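Local coordinates for protein SsfX3 (Streptomyces sp. SF2575, PDB 3SKV) that acts as a salicylyl acyltransferase in a tetracycline biosynthetic pathway, joining a jelly-roll domain to a GDSL/SGNH-type domain, at residues L57-A62 and A80-V85; Y100-P105 and T161-R166. The protein carries 1 engineered substitution. All blocks are in the same frame, centred on the assembly; numbering follows the deposited sequence.

Contact 1. Residues L57-A62 and A80-V85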
loop_
_atom_site.group_PDB
_atom_site.type_symbol
_atom_site.label_atom_id
_atom_site.label_comp_id
_atom_site.label_asym_id
_atom_site.label_seq_id
_atom_site.Cartn_x
_atom_site.Cartn_y
_atom_site.Cartn_z
ATOM N N LEU A 57 3.571 -0.888 19.972
ATOM C CA LEU A 57 2.862 -1.701 19.024
ATOM C C LEU A 57 3.235 -1.271 17.614
ATOM O O LEU A 57 2.987 -0.142 17.235
ATOM C CB LEU A 57 1.323 -1.601 19.306
ATOM C CG LEU A 57 0.373 -2.640 18.678
ATOM C CD1 LEU A 57 0.019 -2.266 17.255
ATOM C CD2 LEU A 57 0.943 -4.056 18.759
ATOM N N ALA A 58 3.877 -2.152 16.868
ATOM C CA ALA A 58 4.279 -1.901 15.483
ATOM C C ALA A 58 3.417 -2.685 14.478
ATOM O O ALA A 58 3.440 -3.917 14.478
ATOM C CB ALA A 58 5.738 -2.269 15.291
ATOM N N PRO A 59 2.658 -2.020 13.602
ATOM C CA PRO A 59 1.904 -2.767 12.573
ATOM C C PRO A 59 2.911 -3.208 11.492
ATOM O O PRO A 59 3.841 -2.446 11.159
ATOM C CB PRO A 59 0.900 -1.736 12.018
ATOM C CG PRO A 59 1.079 -0.492 12.838
ATOM C CD PRO A 59 2.462 -0.566 13.440
ATOM N N TRP A 60 2.775 -4.459 11.003
ATOM C CA TRP A 60 3.628 -5.019 9.951
ATOM C C TRP A 60 2.789 -5.415 8.766
ATOM O O TRP A 60 1.633 -5.804 8.916
ATOM C CB TRP A 60 4.413 -6.235 10.447
ATOM C CG TRP A 60 5.600 -5.907 11.308
ATOM C CD1 TRP A 60 5.584 -5.426 12.587
ATOM C CD2 TRP A 60 6.971 -6.192 11.002
ATOM N NE1 TRP A 60 6.872 -5.310 13.066
ATOM C CE2 TRP A 60 7.741 -5.814 12.130
ATOM C CE3 TRP A 60 7.622 -6.754 9.888
ATOM C CZ2 TRP A 60 9.136 -5.948 12.161
ATOM C CZ3 TRP A 60 9.006 -6.873 9.913
ATOM C CH2 TRP A 60 9.751 -6.458 11.029
ATOM N N ARG A 61 3.376 -5.335 7.583
ATOM C CA ARG A 61 2.698 -5.729 6.350
ATOM C C ARG A 61 3.141 -7.123 5.861
ATOM O O ARG A 61 2.987 -7.460 4.705
ATOM C CB ARG A 61 2.804 -4.640 5.291
ATOM C CG ARG A 61 1.949 -3.432 5.642
ATOM C CD ARG A 61 1.884 -2.494 4.471
ATOM N NE ARG A 61 3.185 -1.895 4.218
ATOM C CZ ARG A 61 3.728 -1.731 3.018
ATOM N NH1 ARG A 61 3.061 -2.088 1.925
ATOM N NH2 ARG A 61 4.939 -1.206 2.900
ATOM N N ALA A 62 3.635 -7.942 6.783
ATOM C CA ALA A 62 4.042 -9.338 6.615
ATOM C C ALA A 62 4.090 -9.969 8.030
ATOM O O ALA A 62 4.119 -9.192 8.987
ATOM C CB ALA A 62 5.405 -9.415 5.955
ATOM N N ALA A 80 7.821 -3.315 7.840
ATOM C CA ALA A 80 7.246 -2.546 8.950
ATOM C C ALA A 80 6.901 -1.104 8.588
ATOM O O ALA A 80 6.401 -0.357 9.433
ATOM C CB ALA A 80 8.153 -2.591 10.184
ATOM N N GLN A 81 7.105 -0.716 7.340
ATOM C CA GLN A 81 6.722 0.628 6.896
ATOM C C GLN A 81 5.217 0.627 6.738
ATOM O O GLN A 81 4.657 -0.271 6.099
ATOM C CB GLN A 81 7.449 1.040 5.628
ATOM C CG GLN A 81 8.898 1.435 5.908
ATOM C CD GLN A 81 9.692 1.676 4.650
ATOM O OE1 GLN A 81 9.148 1.824 3.541
ATOM N NE2 GLN A 81 11.009 1.694 4.801
ATOM N N THR A 82 4.565 1.567 7.428
ATOM C CA THR A 82 3.112 1.654 7.600
ATOM C C THR A 82 2.276 2.183 6.410
ATOM O O THR A 82 1.178 2.727 6.602
ATOM C CB THR A 82 2.794 2.236 8.951
ATOM O OG1 THR A 82 3.417 3.509 9.025
ATOM C CG2 THR A 82 3.281 1.356 10.087
ATOM N N SER A 83 2.762 1.921 5.191
ATOM C CA SER A 83 2.135 2.301 3.935
ATOM C C SER A 83 0.794 1.563 3.710
ATOM O O SER A 83 0.746 0.323 3.665
ATOM C CB SER A 83 3.100 2.035 2.789
ATOM O OG SER A 83 2.768 2.881 1.703
ATOM N N GLY A 84 -0.285 2.346 3.624
ATOM C CA GLY A 84 -1.646 1.833 3.462
ATOM C C GLY A 84 -2.234 1.304 4.763
ATOM O O GLY A 84 -3.319 0.726 4.764
ATOM N N VAL A 85 -1.513 1.482 5.880
ATOM C CA VAL A 85 -1.984 1.016 7.187
ATOM C C VAL A 85 -2.829 2.111 7.838
ATOM O O VAL A 85 -2.455 3.296 7.839
ATOM C CB VAL A 85 -0.836 0.524 8.128
ATOM C CG1 VAL A 85 -1.379 0.100 9.512
ATOM C CG2 VAL A 85 -0.034 -0.610 7.488
HETATM O O HOH W 1 3.560 -1.853 8.223
#
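W60 and A80 bring the two backbones closest, with their CA atoms 4.5 Å apart, where the end of strand 56-60 runs past an irregular loop rather than a partner strand. Both pieces belong to the N-terminal jelly-roll domain. The loop closes with a type II beta turn from T82 to V85, fastened by V85 N to T82 O and with G84 at its positive-phi position. A80 sets its methyl over the face of the indole: CB lies 3.9 Å from the centroid of the six-membered ring of W60, 13° off the normal, a CH-pi contact. The carbonyl oxygen of A58 sits in plane at the indole edge. P59 and V85 make the apolar part, CB of P59 being 3.9 Å from CG1 of V85, while T82 CG2 touches from the same side of the proline ring further along, at CG and CD. The other branch of V85, CG2, rests 3.9 Å from R61 CG, so one valine serves both neighbours. R61 carries the polar work. Its chain bends at chi3 (-67°), which turns NE onto the carbonyl oxygen of Q81 at 2.9 Å; NH2 adds a weak bond to the same oxygen, and S83 O lies over one face of the guanidinium. NH1 reaches on to S222 O, at the parallel sheet of the GDSL domain, making this side chain a tie between domains. A leucine in place of R61 would probably leave the Q81 carbonyl without its charged donor and break that tie to the S222 backbone. Q81 O also takes a weak bond from a water, which donates as well to P59 O, 3.0 Å from the water oxygen.

Contact 2. Residues Y100-P105 and T161-R166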
loop_
_atom_site.group_PDB
_atom_site.type_symbol
_atom_site.label_atom_id
_atom_site.label_comp_id
_atom_site.label_asym_id
_atom_site.label_seq_id
_atom_site.Cartn_x
_atom_site.Cartn_y
_atom_site.Cartn_z
ATOM N N TYR A 100 3.633 8.115 20.046
ATOM C CA TYR A 100 4.248 7.396 18.950
ATOM C C TYR A 100 5.753 7.576 18.847
ATOM O O TYR A 100 6.369 8.410 19.522
ATOM C CB TYR A 100 3.584 7.871 17.619
ATOM C CG TYR A 100 4.013 9.267 17.200
ATOM C CD1 TYR A 100 3.395 10.394 17.727
ATOM C CD2 TYR A 100 5.065 9.461 16.302
ATOM C CE1 TYR A 100 3.808 11.680 17.371
ATOM C CE2 TYR A 100 5.480 10.743 15.930
ATOM C CZ TYR A 100 4.851 11.850 16.473
ATOM O OH TYR A 100 5.256 13.122 16.112
ATOM N N GLU A 101 6.322 6.826 17.906
ATOM C CA GLU A 101 7.720 6.870 17.510
ATOM C C GLU A 101 7.716 6.522 16.027
ATOM O O GLU A 101 7.123 5.508 15.635
ATOM C CB GLU A 101 8.572 5.892 18.322
ATOM C CG GLU A 101 10.065 6.144 18.127
ATOM C CD GLU A 101 11.026 5.090 18.644
ATOM O OE1 GLU A 101 10.576 3.966 18.975
ATOM O OE2 GLU A 101 12.243 5.387 18.693
ATOM N N ALA A 102 8.293 7.410 15.197
ATOM C CA ALA A 102 8.369 7.213 13.742
ATOM C C ALA A 102 9.826 7.085 13.324
ATOM O O ALA A 102 10.631 7.989 13.575
ATOM C CB ALA A 102 7.675 8.345 12.997
ATOM N N VAL A 103 10.176 5.922 12.767
ATOM C CA VAL A 103 11.557 5.650 12.361
ATOM C C VAL A 103 11.672 5.631 10.835
ATOM O O VAL A 103 11.039 4.802 10.165
ATOM C CB VAL A 103 12.148 4.356 12.995
ATOM C CG1 VAL A 103 13.638 4.273 12.753
ATOM C CG2 VAL A 103 11.863 4.277 14.483
ATOM N N GLY A 104 12.489 6.535 10.314
ATOM C CA GLY A 104 12.756 6.627 8.888
ATOM C C GLY A 104 13.807 5.620 8.463
ATOM O O GLY A 104 14.523 5.087 9.323
ATOM N N PRO A 105 13.939 5.343 7.136
ATOM C CA PRO A 105 14.978 4.390 6.677
ATOM C C PRO A 105 16.396 4.890 6.951
ATOM O O PRO A 105 16.655 6.096 6.841
ATOM C CB PRO A 105 14.691 4.224 5.174
ATOM C CG PRO A 105 13.328 4.821 4.948
ATOM C CD PRO A 105 13.176 5.887 5.992
ATOM N N THR A 161 3.537 6.733 5.131
ATOM C CA THR A 161 3.865 5.871 4.001
ATOM C C THR A 161 5.291 5.352 3.839
ATOM O O THR A 161 5.459 4.231 3.349
ATOM C CB THR A 161 3.280 6.436 2.695
ATOM O OG1 THR A 161 3.624 7.816 2.588
ATOM C CG2 THR A 161 1.766 6.280 2.607
ATOM N N LEU A 162 6.314 6.131 4.193
ATOM C CA LEU A 162 7.704 5.683 3.996
ATOM C C LEU A 162 8.479 5.520 5.319
ATOM O O LEU A 162 9.718 5.615 5.344
ATOM C CB LEU A 162 8.413 6.675 3.040
ATOM C CG LEU A 162 7.704 6.910 1.691
ATOM C CD1 LEU A 162 8.000 8.306 1.122
ATOM C CD2 LEU A 162 7.974 5.766 0.718
ATOM N N LEU A 163 7.739 5.250 6.406
ATOM C CA LEU A 163 8.258 5.178 7.754
ATOM C C LEU A 163 7.734 3.988 8.520
ATOM O O LEU A 163 6.613 3.542 8.292
ATOM C CB LEU A 163 7.707 6.418 8.480
ATOM C CG LEU A 163 8.546 7.688 8.706
ATOM C CD1 LEU A 163 9.303 8.137 7.481
ATOM C CD2 LEU A 163 7.639 8.809 9.134
ATOM N N GLN A 164 8.485 3.571 9.535
ATOM C CA GLN A 164 8.024 2.581 10.502
ATOM C C GLN A 164 7.353 3.420 11.608
ATOM O O GLN A 164 7.934 4.391 12.084
ATOM C CB GLN A 164 9.186 1.768 11.072
ATOM C CG GLN A 164 9.827 0.851 10.054
ATOM C CD GLN A 164 11.001 0.093 10.633
ATOM O OE1 GLN A 164 11.038 -0.282 11.813
ATOM N NE2 GLN A 164 11.957 -0.221 9.786
ATOM N N PHE A 165 6.126 3.109 11.949
ATOM C CA PHE A 165 5.365 3.870 12.950
ATOM C C PHE A 165 4.933 2.943 14.083
ATOM O O PHE A 165 4.305 1.927 13.811
ATOM C CB PHE A 165 4.131 4.502 12.286
ATOM C CG PHE A 165 3.308 5.415 13.170
ATOM C CD1 PHE A 165 3.572 6.783 13.225
ATOM C CD2 PHE A 165 2.221 4.917 13.888
ATOM C CE1 PHE A 165 2.792 7.627 14.005
ATOM C CE2 PHE A 165 1.447 5.757 14.683
ATOM C CZ PHE A 165 1.720 7.111 14.723
ATOM N N ARG A 166 5.280 3.274 15.334
ATOM C CA ARG A 166 4.931 2.469 16.519
ATOM C C ARG A 166 4.055 3.308 17.436
ATOM O O ARG A 166 4.206 4.526 17.452
ATOM C CB ARG A 166 6.198 1.976 17.282
ATOM C CG ARG A 166 7.305 1.507 16.355
ATOM C CD ARG A 166 8.312 0.562 16.956
ATOM N NE ARG A 166 9.403 0.328 16.002
ATOM C CZ ARG A 166 10.614 0.877 16.080
ATOM N NH1 ARG A 166 10.912 1.710 17.069
ATOM N NH2 ARG A 166 11.537 0.593 15.169
#
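The rings of Y100 and F165 lie nearly parallel, planes 10° apart, but they are slid so far past each other, centroids 5.5 Å apart, that they barely overlap. What meets is the rim of F165 and the stem of Y100: CZ of F165 comes 3.5 Å from CB of Y100, with CE1 against CG and CD2, all approached obliquely. F165 reaches there because its CG stands anti to the backbone N (chi1 -175°). The methyl of A102 shares this side of the sheet and packs on L163 CD2 at 3.9 Å. The third flat group, the R166 guanidinium, has OE1 of E101 at its edge, near its plane; V103 CG2 comes in obliquely. OE1 and R166 NH1 form a salt bridge of 3.0 Å, the two side chains running side by side with carboxylate and guanidinium planes 77° apart.

Between these two sets of side chains runs the antiparallel pairing of strands 96-103 and 164-172 in the jelly-roll domain. E101 with R166 and V103 with Q164 are hydrogen-bonded pairs, and A102 with F165 is the non-hydrogen-bonded pair between them. R166 N to E101 O measures 2.9 Å and V103 N to Q164 O 2.8 Å. Y100 OH bonds to K136 N, anchoring the ring's far end.

The chemistry thus divides by sheet face: aromatic and aliphatic groups fill the buried side of Y100, A102 and F165, whereas the partly exposed side pairs opposite charges directly above backbone bonds that already fix the register.

Overall arrangement
Contact 1 closes along the chain before contact 2 opens, and their centres lie 9 Å apart within the N-terminal jelly-roll domain. Contact 2 joins the two central strands of a four-stranded antiparallel sheet; contact 1 brings a strand of the neighbouring 49-53/56-60 hairpin against the loop leading into strand 86-91. The two meet directly: T82 N lies 3.0 Å from L163 O, a probable hydrogen bond, and CD of P59 packs against the backbone oxygen of F165. Both also look toward the GDSL domain, contact 1 through R61 at strand 219-223 and contact 2 through L162 on C196 and R199, so together they help form the interface between the domains.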